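Local coordinates for PfVFT1 (Plasmodium falciparum, PDB 5JKQ), which is a bi-lobed Venus flytrap protein that probably binds a small solute in the manner of solute-binding proteins, at residues Y132-N140 against L157-L168. The protein carries 3 engineered substitutions. Residues are numbered along the deposited sequence; the frame is centred on the assembly and turned at random.
With SO4 (sulfate ion), chain E.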
loop_
_atom_site.group_PDB
_atom_site.type_symbol
_atom_site.label_atom_id
_atom_site.label_comp_id
_atom_site.label_asym_id
_atom_site.label_seq_id
_atom_site.Cartn_x
_atom_site.Cartn_y
_atom_site.Cartn_z
ATOM N N TYR A 132 -3.108 15.228 -7.535
ATOM C CA TYR A 132 -2.031 16.158 -7.202
ATOM C C TYR A 132 -0.669 15.536 -7.490
ATOM O O TYR A 132 -0.551 14.320 -7.616
ATOM C CB TYR A 132 -2.103 16.565 -5.727
ATOM C CG TYR A 132 -3.446 17.098 -5.286
ATOM C CD1 TYR A 132 -3.770 18.440 -5.443
ATOM C CD2 TYR A 132 -4.388 16.262 -4.702
ATOM C CE1 TYR A 132 -4.997 18.931 -5.035
ATOM C CE2 TYR A 132 -5.616 16.743 -4.293
ATOM C CZ TYR A 132 -5.916 18.077 -4.462
ATOM O OH TYR A 132 -7.138 18.556 -4.054
ATOM N N ASP A 133 0.358 16.374 -7.592
ATOM C CA ASP A 133 1.729 15.887 -7.707
ATOM C C ASP A 133 2.220 15.433 -6.335
ATOM O O ASP A 133 2.787 14.349 -6.198
ATOM C CB ASP A 133 2.650 16.969 -8.279
ATOM C CG ASP A 133 2.459 17.172 -9.772
ATOM O OD1 ASP A 133 2.280 16.169 -10.496
ATOM O OD2 ASP A 133 2.488 18.336 -10.225
ATOM N N ASN A 134 1.997 16.275 -5.329
ATOM C CA ASN A 134 2.250 15.917 -3.936
ATOM C C ASN A 134 0.923 15.831 -3.186
ATOM O O ASN A 134 0.335 16.850 -2.820
ATOM C CB ASN A 134 3.183 16.935 -3.272
ATOM C CG ASN A 134 3.642 16.503 -1.884
ATOM O OD1 ASN A 134 2.872 15.942 -1.103
ATOM N ND2 ASN A 134 4.905 16.768 -1.574
ATOM N N VAL A 135 0.457 14.607 -2.961
ATOM C CA VAL A 135 -0.834 14.386 -2.323
ATOM C C VAL A 135 -0.757 14.695 -0.830
ATOM O O VAL A 135 -1.739 15.134 -0.232
ATOM C CB VAL A 135 -1.322 12.934 -2.526
ATOM C CG1 VAL A 135 -2.719 12.742 -1.950
ATOM C CG2 VAL A 135 -1.318 12.576 -4.004
ATOM N N PHE A 136 0.412 14.478 -0.235
ATOM C CA PHE A 136 0.582 14.684 1.199
ATOM C C PHE A 136 0.506 16.165 1.576
ATOM O O PHE A 136 0.152 16.505 2.706
ATOM C CB PHE A 136 1.911 14.086 1.669
ATOM C CG PHE A 136 1.997 12.594 1.498
ATOM C CD1 PHE A 136 1.104 11.757 2.147
ATOM C CD2 PHE A 136 2.971 12.029 0.691
ATOM C CE1 PHE A 136 1.178 10.386 1.992
ATOM C CE2 PHE A 136 3.051 10.657 0.535
ATOM C CZ PHE A 136 2.153 9.835 1.185
ATOM N N VAL A 137 0.837 17.040 0.631
ATOM C CA VAL A 137 0.704 18.478 0.840
ATOM C C VAL A 137 -0.774 18.851 0.842
ATOM O O VAL A 137 -1.240 19.580 1.718
ATOM C CB VAL A 137 1.467 19.283 -0.247
ATOM C CG1 VAL A 137 0.861 20.673 -0.461
ATOM C CG2 VAL A 137 2.935 19.398 0.124
ATOM N N ALA A 138 -1.505 18.337 -0.143
ATOM C CA ALA A 138 -2.936 18.586 -0.251
ATOM C C ALA A 138 -3.661 18.068 0.984
ATOM O O ALA A 138 -4.632 18.670 1.446
ATOM C CB ALA A 138 -3.493 17.937 -1.506
ATOM N N LEU A 139 -3.175 16.953 1.519
ATOM C CA LEU A 139 -3.769 16.352 2.705
ATOM C C LEU A 139 -3.561 17.245 3.924
ATOM O O LEU A 139 -4.496 17.498 4.684
ATOM C CB LEU A 139 -3.174 14.967 2.958
ATOM C CG LEU A 139 -3.777 14.178 4.122
ATOM C CD1 LEU A 139 -5.250 13.876 3.875
ATOM C CD2 LEU A 139 -3.001 12.893 4.344
ATOM N N ASN A 140 -2.333 17.720 4.103
ATOM C CA ASN A 140 -2.007 18.595 5.224
ATOM C C ASN A 140 -2.652 19.971 5.072
ATOM O O ASN A 140 -2.747 20.725 6.039
ATOM C CB ASN A 140 -0.489 18.745 5.359
ATOM C CG ASN A 140 -0.081 19.433 6.653
ATOM O OD1 ASN A 140 -0.634 19.162 7.716
ATOM N ND2 ASN A 140 0.889 20.333 6.563
ATOM N N LEU A 157 6.547 11.112 4.191
ATOM C CA LEU A 157 5.532 12.124 4.465
ATOM C C LEU A 157 6.172 13.507 4.496
ATOM O O LEU A 157 6.419 14.066 5.566
ATOM C CB LEU A 157 4.819 11.826 5.787
ATOM C CG LEU A 157 4.206 10.425 5.885
ATOM C CD1 LEU A 157 3.472 10.245 7.208
ATOM C CD2 LEU A 157 3.276 10.153 4.708
ATOM N N VAL A 158 6.434 14.048 3.308
ATOM C CA VAL A 158 7.158 15.307 3.168
ATOM C C VAL A 158 6.477 16.267 2.198
ATOM O O VAL A 158 5.727 15.849 1.314
ATOM C CB VAL A 158 8.600 15.064 2.676
ATOM C CG1 VAL A 158 9.366 14.204 3.670
ATOM C CG2 VAL A 158 8.596 14.405 1.298
ATOM N N ASP A 159 6.756 17.556 2.367
ATOM C CA ASP A 159 6.271 18.574 1.443
ATOM C C ASP A 159 7.179 18.626 0.215
ATOM O O ASP A 159 8.033 17.757 0.029
ATOM C CB ASP A 159 6.196 19.944 2.135
ATOM C CG ASP A 159 7.517 20.369 2.765
ATOM O OD1 ASP A 159 8.585 19.885 2.337
ATOM O OD2 ASP A 159 7.481 21.200 3.698
ATOM N N GLN A 160 6.997 19.642 -0.621
ATOM C CA GLN A 160 7.786 19.768 -1.838
ATOM C C GLN A 160 9.229 20.163 -1.532
ATOM O O GLN A 160 10.146 19.809 -2.275
ATOM C CB GLN A 160 7.151 20.793 -2.782
ATOM C CG GLN A 160 5.776 20.400 -3.313
ATOM C CD GLN A 160 5.822 19.271 -4.336
ATOM O OE1 GLN A 160 6.620 18.342 -4.225
ATOM N NE2 GLN A 160 4.962 19.356 -5.344
ATOM N N SER A 161 9.427 20.894 -0.439
ATOM C CA SER A 161 10.766 21.288 -0.019
ATOM C C SER A 161 11.561 20.079 0.476
ATOM O O SER A 161 12.789 20.129 0.572
ATOM C CB SER A 161 10.697 22.349 1.081
ATOM O OG SER A 161 9.780 23.378 0.751
ATOM N N GLY A 162 10.852 18.998 0.793
ATOM C CA GLY A 162 11.474 17.768 1.254
ATOM C C GLY A 162 11.461 17.631 2.766
ATOM O O GLY A 162 12.079 16.718 3.315
ATOM N N ASN A 163 10.752 18.534 3.439
ATOM C CA ASN A 163 10.675 18.526 4.897
ATOM C C ASN A 163 9.447 17.771 5.397
ATOM O O ASN A 163 8.384 17.812 4.776
ATOM C CB ASN A 163 10.662 19.958 5.431
ATOM C CG ASN A 163 11.756 20.814 4.824
ATOM O OD1 ASN A 163 11.488 21.879 4.267
ATOM N ND2 ASN A 163 12.996 20.349 4.922
ATOM N N ASN A 164 9.599 17.095 6.531
ATOM C CA ASN A 164 8.560 16.214 7.054
ATOM C C ASN A 164 7.268 16.947 7.417
ATOM O O ASN A 164 7.291 18.110 7.818
ATOM C CB ASN A 164 9.089 15.463 8.282
ATOM C CG ASN A 164 8.121 14.409 8.782
ATOM O OD1 ASN A 164 8.046 13.307 8.236
ATOM N ND2 ASN A 164 7.378 14.739 9.834
ATOM N N LEU A 165 6.145 16.248 7.254
ATOM C CA LEU A 165 4.829 16.744 7.650
ATOM C C LEU A 165 4.357 15.983 8.891
ATOM O O LEU A 165 3.816 14.883 8.775
ATOM C CB LEU A 165 3.827 16.579 6.507
ATOM C CG LEU A 165 4.157 17.370 5.239
ATOM C CD1 LEU A 165 3.391 16.817 4.053
ATOM C CD2 LEU A 165 3.846 18.844 5.436
ATOM N N PRO A 166 4.553 16.569 10.086
ATOM C CA PRO A 166 4.429 15.811 11.337
ATOM C C PRO A 166 2.995 15.532 11.790
ATOM O O PRO A 166 2.804 14.757 12.726
ATOM C CB PRO A 166 5.131 16.720 12.347
ATOM C CG PRO A 166 4.833 18.092 11.851
ATOM C CD PRO A 166 4.816 17.997 10.344
ATOM N N LYS A 167 2.012 16.153 11.146
ATOM C CA LYS A 167 0.624 16.038 11.588
ATOM C C LYS A 167 -0.131 14.922 10.870
ATOM O O LYS A 167 -1.247 14.573 11.259
ATOM C CB LYS A 167 -0.098 17.369 11.385
ATOM C CG LYS A 167 0.540 18.523 12.139
ATOM C CD LYS A 167 -0.193 19.827 11.889
ATOM C CE LYS A 167 0.384 20.953 12.731
ATOM N NZ LYS A 167 -0.015 22.293 12.217
ATOM N N LEU A 168 0.477 14.358 9.830
ATOM C CA LEU A 168 -0.158 13.290 9.066
ATOM C C LEU A 168 0.012 11.939 9.754
ATOM O O LEU A 168 1.086 11.632 10.275
ATOM C CB LEU A 168 0.418 13.231 7.650
ATOM C CG LEU A 168 0.322 14.528 6.840
ATOM C CD1 LEU A 168 0.910 14.328 5.454
ATOM C CD2 LEU A 168 -1.119 15.023 6.747
HETATM S S SO4 E . 0.247 19.769 -6.903
HETATM O O1 SO4 E . 0.624 18.869 -5.814
HETATM O O2 SO4 E . -0.839 20.642 -6.468
HETATM O O3 SO4 E . -0.198 18.994 -8.058
HETATM O O4 SO4 E . 1.405 20.577 -7.274
#
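F136, N140 and L168 have the largest buried areas where the short helix 135-140, which follows edge strand 126-132 of the three-stranded parallel sheet, meets the loop leading to strand 168-170. The F136 ring takes L157 on one face: methyl CD2 of L157 stands 3.7 Å from the ring centroid, a CH-pi contact offset toward the rim, while Y279 of strand 265-281 meets the same ring edge-to-face. L168 wedges its fork against the helix, CD1 lying 3.9 Å from CB of F136 and CD2 3.7 Å from CD2 of L139. One turn beyond F136, N140 reaches out with CG anti to the backbone N (chi1 -170°), which lays its amide ND2 3.5 Å from methyl CD2 of L165 and brings OD1 near CB of K167. At the other end of the helix N134 is the N-cap: its OD1 accepts from V137 N, 2.9 Å away and above the carbonyl plane, whereas its ND2 donates across to V158 O at 3.1 Å, nearly straight (171°), with V158 O in the plane of the N134 amide. The bent side chain of Q160 packs beside CB of N134. The chemistry is thus mixed: leucine methyls lie against F136 and L139, the amides of N134, N140 and Q160 line the rest, and with OD1 and ND2 both bonded, the N134 amide is probably held in one rotation, tying the helix start to the loop.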